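Local coordinates for protein N-alpha-acetyltransferase (Sulfolobus solfataricus P2, PDB 4R3L) that transfers an acetyl group from acetyl-CoA to the free alpha-amino group of protein N-termini, with a preference for those that begin with serine, at residues Lys78-Val89 with Met115-Leu126. Sequence-based numbering, arbitrary orientation.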
ATOM      1  N   LYS A  78      13.006   2.359 -14.674  1.00 49.09           N
ATOM      2  CA  LYS A  78      14.112   2.502 -15.617  1.00 54.72           C
ATOM      3  C   LYS A  78      13.977   1.622 -16.861  1.00 60.55           C
ATOM      4  O   LYS A  78      13.572   0.459 -16.783  1.00 60.84           O
ATOM      5  CB  LYS A  78      15.435   2.207 -14.911  1.00 50.80           C
ATOM      6  CG  LYS A  78      15.986   3.397 -14.150  1.00 53.85           C
ATOM      7  CD  LYS A  78      17.173   3.010 -13.285  1.00 53.27           C
ATOM      8  CE  LYS A  78      17.768   4.227 -12.601  1.00 56.52           C
ATOM      9  NZ  LYS A  78      16.732   5.030 -11.896  1.00 50.66           N
ATOM     10  N   GLN A  79      14.330   2.201 -18.007  1.00 71.19           N
ATOM     11  CA  GLN A  79      14.304   1.510 -19.292  1.00 76.34           C
ATOM     12  C   GLN A  79      15.254   0.318 -19.309  1.00 74.26           C
ATOM     13  O   GLN A  79      14.946  -0.735 -19.871  1.00 75.69           O
ATOM     14  CB  GLN A  79      14.675   2.474 -20.423  1.00 84.22           C
ATOM     15  CG  GLN A  79      13.711   3.637 -20.628  1.00 91.67           C
ATOM     16  CD  GLN A  79      13.989   4.807 -19.701  1.00 93.96           C
ATOM     17  OE1 GLN A  79      14.895   4.756 -18.867  1.00 91.70           O
ATOM     18  NE2 GLN A  79      13.211   5.874 -19.849  1.00 99.86           N
ATOM     19  N   LEU A  80      16.413   0.502 -18.687  1.00 67.54           N
ATOM     20  CA  LEU A  80      17.477  -0.493 -18.685  1.00 64.02           C
ATOM     21  C   LEU A  80      17.454  -1.329 -17.407  1.00 60.28           C
ATOM     22  O   LEU A  80      17.100  -0.813 -16.344  1.00 57.86           O
ATOM     23  CB  LEU A  80      18.824   0.209 -18.823  1.00 64.29           C
ATOM     24  CG  LEU A  80      20.003  -0.589 -19.367  1.00 62.39           C
ATOM     25  CD1 LEU A  80      19.889  -0.733 -20.876  1.00 59.34           C
ATOM     26  CD2 LEU A  80      21.284   0.105 -18.983  1.00 61.78           C
ATOM     27  N   PRO A  81      17.819  -2.626 -17.503  1.00 58.34           N
ATOM     28  CA  PRO A  81      17.966  -3.450 -16.295  1.00 53.66           C
ATOM     29  C   PRO A  81      18.910  -2.814 -15.269  1.00 52.15           C
ATOM     30  O   PRO A  81      20.125  -2.771 -15.471  1.00 49.77           O
ATOM     31  CB  PRO A  81      18.538  -4.765 -16.836  1.00 50.67           C
ATOM     32  CG  PRO A  81      17.995  -4.851 -18.222  1.00 49.03           C
ATOM     33  CD  PRO A  81      17.980  -3.427 -18.732  1.00 55.12           C
ATOM     34  N   SER A  82      18.324  -2.319 -14.180  1.00 43.52           N
ATOM     35  CA  SER A  82      19.044  -1.597 -13.132  1.00 38.13           C
ATOM     36  C   SER A  82      18.540  -2.034 -11.756  1.00 38.12           C
ATOM     37  O   SER A  82      17.337  -1.985 -11.504  1.00 33.24           O
ATOM     38  CB  SER A  82      18.861  -0.089 -13.316  1.00 44.05           C
ATOM     39  OG  SER A  82      19.313   0.636 -12.187  1.00 49.62           O
ATOM     40  N   LEU A  83      19.445  -2.461 -10.876  1.00 35.29           N
ATOM     41  CA  LEU A  83      19.053  -2.958  -9.552  1.00 35.66           C
ATOM     42  C   LEU A  83      18.881  -1.843  -8.524  1.00 35.28           C
ATOM     43  O   LEU A  83      19.782  -1.038  -8.318  1.00 37.05           O
ATOM     44  CB  LEU A  83      20.082  -3.966  -9.037  1.00 37.39           C
ATOM     45  CG  LEU A  83      20.159  -5.288  -9.805  1.00 38.44           C
ATOM     46  CD1 LEU A  83      21.425  -6.054  -9.437  1.00 42.11           C
ATOM     47  CD2 LEU A  83      18.925  -6.143  -9.548  1.00 36.54           C
ATOM     48  N   VAL A  84      17.719  -1.811  -7.870  1.00 26.77           N
ATOM     49  CA  VAL A  84      17.395  -0.758  -6.909  1.00 24.03           C
ATOM     50  C   VAL A  84      16.646  -1.310  -5.693  1.00 24.48           C
ATOM     51  O   VAL A  84      16.060  -2.395  -5.746  1.00 22.72           O
ATOM     52  CB  VAL A  84      16.518   0.349  -7.550  1.00 31.22           C
ATOM     53  CG1 VAL A  84      17.246   1.045  -8.694  1.00 34.05           C
ATOM     54  CG2 VAL A  84      15.196  -0.236  -8.039  1.00 23.20           C
ATOM     55  N   ARG A  85      16.667  -0.567  -4.593  1.00 23.70           N
ATOM     56  CA  ARG A  85      15.797  -0.873  -3.455  1.00 26.41           C
ATOM     57  C   ARG A  85      14.407  -0.304  -3.716  1.00 21.79           C
ATOM     58  O   ARG A  85      14.273   0.858  -4.109  1.00 24.78           O
ATOM     59  CB  ARG A  85      16.360  -0.295  -2.156  1.00 26.99           C
ATOM     60  CG  ARG A  85      17.757  -0.773  -1.826  1.00 34.22           C
ATOM     61  CD  ARG A  85      17.719  -1.922  -0.855  1.00 39.02           C
ATOM     62  NE  ARG A  85      17.047  -1.561   0.389  1.00 43.32           N
ATOM     63  CZ  ARG A  85      17.114  -2.291   1.498  1.00 44.95           C
ATOM     64  NH1 ARG A  85      17.831  -3.406   1.500  1.00 45.14           N
ATOM     65  NH2 ARG A  85      16.475  -1.909   2.601  1.00 37.78           N
ATOM     66  N   LYS A  86      13.376  -1.120  -3.508  1.00 22.95           N
ATOM     67  CA  LYS A  86      12.016  -0.732  -3.866  1.00 22.53           C
ATOM     68  C   LYS A  86      11.069  -0.892  -2.685  1.00 23.53           C
ATOM     69  O   LYS A  86      11.151  -1.881  -1.953  1.00 22.45           O
ATOM     70  CB  LYS A  86      11.495  -1.588  -5.030  1.00 26.93           C
ATOM     71  CG  LYS A  86      12.403  -1.650  -6.248  1.00 28.25           C
ATOM     72  CD  LYS A  86      11.819  -2.555  -7.335  1.00 24.12           C
ATOM     73  CE  LYS A  86      12.023  -4.042  -7.036  1.00 23.21           C
ATOM     74  NZ  LYS A  86      11.624  -4.866  -8.215  1.00 25.35           N
ATOM     75  N   GLY A  87      10.151   0.056  -2.518  1.00 19.75           N
ATOM     76  CA  GLY A  87       9.078  -0.118  -1.558  1.00 17.77           C
ATOM     77  C   GLY A  87       7.825  -0.475  -2.336  1.00 18.93           C
ATOM     78  O   GLY A  87       7.541   0.104  -3.373  1.00 21.05           O
ATOM     79  N   HIS A  88       7.096  -1.464  -1.843  1.00 18.50           N
ATOM     80  CA  HIS A  88       5.963  -2.010  -2.563  1.00 17.51           C
ATOM     81  C   HIS A  88       4.756  -1.902  -1.655  1.00 18.31           C
ATOM     82  O   HIS A  88       4.780  -2.428  -0.547  1.00 19.56           O
ATOM     83  CB  HIS A  88       6.270  -3.466  -2.945  1.00 19.35           C
ATOM     84  CG  HIS A  88       5.228  -4.131  -3.795  1.00 21.11           C
ATOM     85  ND1 HIS A  88       5.368  -5.422  -4.245  1.00 28.38           N
ATOM     86  CD2 HIS A  88       4.047  -3.681  -4.287  1.00 20.07           C
ATOM     87  CE1 HIS A  88       4.315  -5.748  -4.981  1.00 30.30           C
ATOM     88  NE2 HIS A  88       3.497  -4.713  -5.014  1.00 21.78           N
ATOM     89  N   VAL A  89       3.706  -1.218  -2.093  1.00 14.69           N
ATOM     90  CA  VAL A  89       2.483  -1.180  -1.296  1.00 13.34           C
ATOM     91  C   VAL A  89       1.700  -2.436  -1.557  1.00 17.50           C
ATOM     92  O   VAL A  89       1.213  -2.629  -2.664  1.00 16.60           O
ATOM     93  CB  VAL A  89       1.576   0.037  -1.640  1.00 17.29           C
ATOM     94  CG1 VAL A  89       0.334   0.050  -0.737  1.00 17.21           C
ATOM     95  CG2 VAL A  89       2.354   1.342  -1.527  1.00 16.34           C
ATOM     96  N   MET A 115       9.857   4.147   3.855  1.00 20.67           N
ATOM     97  CA  MET A 115      10.527   3.415   2.783  1.00 20.20           C
ATOM     98  C   MET A 115      11.821   4.126   2.371  1.00 25.67           C
ATOM     99  O   MET A 115      12.873   3.500   2.215  1.00 24.64           O
ATOM    100  CB  MET A 115       9.608   3.272   1.575  1.00 19.69           C
ATOM    101  CG  MET A 115       8.423   2.368   1.808  1.00 17.58           C
ATOM    102  SD  MET A 115       7.325   2.506   0.398  1.00 20.90           S
ATOM    103  CE  MET A 115       6.090   1.272   0.791  1.00 20.09           C
ATOM    104  N   LYS A 116      11.743   5.443   2.224  1.00 23.78           N
ATOM    105  CA  LYS A 116      12.920   6.220   1.861  1.00 24.93           C
ATOM    106  C   LYS A 116      13.968   6.267   2.974  1.00 29.11           C
ATOM    107  O   LYS A 116      15.141   6.000   2.731  1.00 27.61           O
ATOM    108  CB  LYS A 116      12.529   7.649   1.478  1.00 27.00           C
ATOM    109  CG  LYS A 116      13.689   8.446   0.887  1.00 33.37           C
ATOM    110  CD  LYS A 116      13.289   9.873   0.533  1.00 30.73           C
ATOM    111  CE  LYS A 116      12.775  10.612   1.755  1.00 39.72           C
ATOM    112  NZ  LYS A 116      13.713  10.515   2.919  1.00 42.40           N
ATOM    113  N   ASN A 117      13.548   6.607   4.188  1.00 32.27           N
ATOM    114  CA  ASN A 117      14.497   6.927   5.255  1.00 32.84           C
ATOM    115  C   ASN A 117      14.967   5.723   6.049  1.00 36.31           C
ATOM    116  O   ASN A 117      16.131   5.643   6.447  1.00 35.05           O
ATOM    117  CB  ASN A 117      13.886   7.951   6.215  1.00 31.93           C
ATOM    118  CG  ASN A 117      13.791   9.331   5.604  1.00 37.28           C
ATOM    119  OD1 ASN A 117      14.453   9.629   4.607  1.00 38.70           O
ATOM    120  ND2 ASN A 117      12.967  10.186   6.200  1.00 39.44           N
ATOM    121  N   ASP A 118      14.055   4.789   6.282  1.00 32.20           N
ATOM    122  CA  ASP A 118      14.358   3.603   7.068  1.00 29.30           C
ATOM    123  C   ASP A 118      14.945   2.486   6.211  1.00 31.14           C
ATOM    124  O   ASP A 118      15.779   1.705   6.675  1.00 34.79           O
ATOM    125  CB  ASP A 118      13.096   3.093   7.768  1.00 30.31           C
ATOM    126  CG  ASP A 118      12.602   4.028   8.843  1.00 34.98           C
ATOM    127  OD1 ASP A 118      13.442   4.525   9.613  1.00 38.15           O
ATOM    128  OD2 ASP A 118      11.374   4.261   8.922  1.00 30.96           O
ATOM    129  N   TYR A 119      14.504   2.410   4.959  1.00 28.11           N
ATOM    130  CA  TYR A 119      14.793   1.249   4.126  1.00 26.70           C
ATOM    131  C   TYR A 119      15.543   1.585   2.838  1.00 28.30           C
ATOM    132  O   TYR A 119      15.775   0.703   2.010  1.00 29.43           O
ATOM    133  CB  TYR A 119      13.491   0.522   3.779  1.00 24.03           C
ATOM    134  CG  TYR A 119      12.774  -0.049   4.986  1.00 23.27           C
ATOM    135  CD1 TYR A 119      13.285  -1.150   5.667  1.00 24.31           C
ATOM    136  CD2 TYR A 119      11.578   0.501   5.430  1.00 23.53           C
ATOM    137  CE1 TYR A 119      12.633  -1.673   6.770  1.00 22.45           C
ATOM    138  CE2 TYR A 119      10.921  -0.014   6.519  1.00 21.05           C
ATOM    139  CZ  TYR A 119      11.448  -1.097   7.188  1.00 24.72           C
ATOM    140  OH  TYR A 119      10.783  -1.603   8.280  1.00 23.53           O
ATOM    141  N   ASN A 120      15.922   2.847   2.687  1.00 26.15           N
ATOM    142  CA  ASN A 120      16.681   3.309   1.518  1.00 27.82           C
ATOM    143  C   ASN A 120      16.062   2.962   0.165  1.00 27.77           C
ATOM    144  O   ASN A 120      16.773   2.707  -0.809  1.00 27.12           O
ATOM    145  CB  ASN A 120      18.102   2.757   1.583  1.00 32.35           C
ATOM    146  CG  ASN A 120      18.893   3.354   2.723  1.00 29.50           C
ATOM    147  OD1 ASN A 120      18.596   4.458   3.178  1.00 32.89           O
ATOM    148  ND2 ASN A 120      19.908   2.634   3.187  1.00 37.69           N
ATOM    149  N   ALA A 121      14.734   2.947   0.107  1.00 25.45           N
ATOM    150  CA  ALA A 121      14.034   2.736  -1.150  1.00 27.40           C
ATOM    151  C   ALA A 121      14.229   3.905  -2.117  1.00 27.05           C
ATOM    152  O   ALA A 121      14.260   5.071  -1.704  1.00 29.69           O
ATOM    153  CB  ALA A 121      12.547   2.503  -0.888  1.00 25.13           C
ATOM    154  N   GLU A 122      14.350   3.587  -3.401  1.00 24.05           N
ATOM    155  CA  GLU A 122      14.557   4.589  -4.444  1.00 30.06           C
ATOM    156  C   GLU A 122      13.267   4.798  -5.244  1.00 29.99           C
ATOM    157  O   GLU A 122      13.097   5.801  -5.946  1.00 28.44           O
ATOM    158  CB  GLU A 122      15.730   4.155  -5.348  1.00 35.98           C
ATOM    159  CG  GLU A 122      15.902   4.909  -6.666  1.00 45.78           C
ATOM    160  CD  GLU A 122      15.058   4.327  -7.796  1.00 48.79           C
ATOM    161  OE1 GLU A 122      14.575   3.182  -7.656  1.00 46.24           O
ATOM    162  OE2 GLU A 122      14.870   5.023  -8.819  1.00 55.00           O
ATOM    163  N   GLU A 123      12.340   3.846  -5.122  1.00 24.61           N
ATOM    164  CA  GLU A 123      11.040   3.982  -5.758  1.00 21.10           C
ATOM    165  C   GLU A 123       9.961   3.321  -4.914  1.00 22.25           C
ATOM    166  O   GLU A 123      10.256   2.473  -4.080  1.00 20.56           O
ATOM    167  CB  GLU A 123      11.052   3.379  -7.160  1.00 24.19           C
ATOM    168  CG  GLU A 123      11.298   1.873  -7.217  1.00 28.03           C
ATOM    169  CD  GLU A 123      10.659   1.249  -8.446  1.00 30.40           C
ATOM    170  OE1 GLU A 123       9.432   1.415  -8.609  1.00 27.95           O
ATOM    171  OE2 GLU A 123      11.369   0.613  -9.255  1.00 30.05           O
ATOM    172  N   ILE A 124       8.717   3.740  -5.112  1.00 22.08           N
ATOM    173  CA  ILE A 124       7.586   3.081  -4.476  1.00 18.96           C
ATOM    174  C   ILE A 124       6.673   2.657  -5.604  1.00 19.68           C
ATOM    175  O   ILE A 124       6.515   3.387  -6.574  1.00 21.77           O
ATOM    176  CB  ILE A 124       6.837   3.996  -3.460  1.00 21.15           C
ATOM    177  CG1 ILE A 124       5.575   3.307  -2.941  1.00 17.73           C
ATOM    178  CG2 ILE A 124       6.427   5.328  -4.099  1.00 19.86           C
ATOM    179  CD1 ILE A 124       4.886   4.023  -1.795  1.00 20.28           C
ATOM    180  N   TYR A 125       6.102   1.463  -5.513  1.00 17.75           N
ATOM    181  CA  TYR A 125       5.132   1.066  -6.512  1.00 19.38           C
ATOM    182  C   TYR A 125       4.043   0.180  -5.933  1.00 17.63           C
ATOM    183  O   TYR A 125       4.108  -0.253  -4.775  1.00 17.83           O
ATOM    184  CB  TYR A 125       5.820   0.343  -7.675  1.00 21.19           C
ATOM    185  CG  TYR A 125       6.254  -1.077  -7.369  1.00 18.45           C
ATOM    186  CD1 TYR A 125       5.524  -2.160  -7.837  1.00 20.43           C
ATOM    187  CD2 TYR A 125       7.392  -1.330  -6.620  1.00 19.21           C
ATOM    188  CE1 TYR A 125       5.915  -3.446  -7.583  1.00 21.09           C
ATOM    189  CE2 TYR A 125       7.797  -2.632  -6.356  1.00 20.52           C
ATOM    190  CZ  TYR A 125       7.051  -3.681  -6.838  1.00 22.58           C
ATOM    191  OH  TYR A 125       7.436  -4.971  -6.577  1.00 24.14           O
ATOM    192  N   LEU A 126       3.039  -0.078  -6.758  1.00 17.70           N
ATOM    193  CA  LEU A 126       1.877  -0.838  -6.342  1.00 20.97           C
ATOM    194  C   LEU A 126       1.147  -1.325  -7.570  1.00 22.41           C
ATOM    195  O   LEU A 126       1.431  -0.883  -8.685  1.00 20.48           O
ATOM    196  CB  LEU A 126       0.953   0.021  -5.475  1.00 17.41           C
ATOM    197  CG  LEU A 126       0.501   1.332  -6.132  1.00 21.72           C
ATOM    198  CD1 LEU A 126      -0.745   1.178  -7.029  1.00 22.86           C
ATOM    199  CD2 LEU A 126       0.272   2.412  -5.087  1.00 26.51           C
TER
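Y119 O, in the turn that leads out of helix 103-119, is gripped side-on by R85 through both NE (3.1 Å) and NH2 (2.8 Å). Arginine suits this place because one edge of its flat guanidinium carries two N-H donors that reach a single oxygen near its plane; bends at chi2 (-97°) and chi3 (-59°) bring that edge round. N120, with the positive phi that asparagine tolerates well, leaves helical geometry, and R85 O receives E122 N almost straight. G87 N then bonds to E123 O, and Y125 N to G87 O, a parallel pairing that closes the beta-alpha-beta crossover of the GNAT fold. M115 SD packs 3.7 Å from G87 CA, where a CB would clash with the sulfur, so glycine fits. On the other face of the sheet, the rings of H88 and Y125 form an offset stack, centroids 4.1 Å apart and planes at 20°. E71 bonds to both H88 ND1 and Y125 OH, while H88 NE2 bonds to E127, which with H88 belongs to the known zinc site. Replacing H88 by an alanine would probably leave Y125 without its stacking partner and the E71 and E127 carboxylates without the ring nitrogens they bind. Farther out, K78 NZ makes a salt bridge with E122 OE2 (3.6 Å).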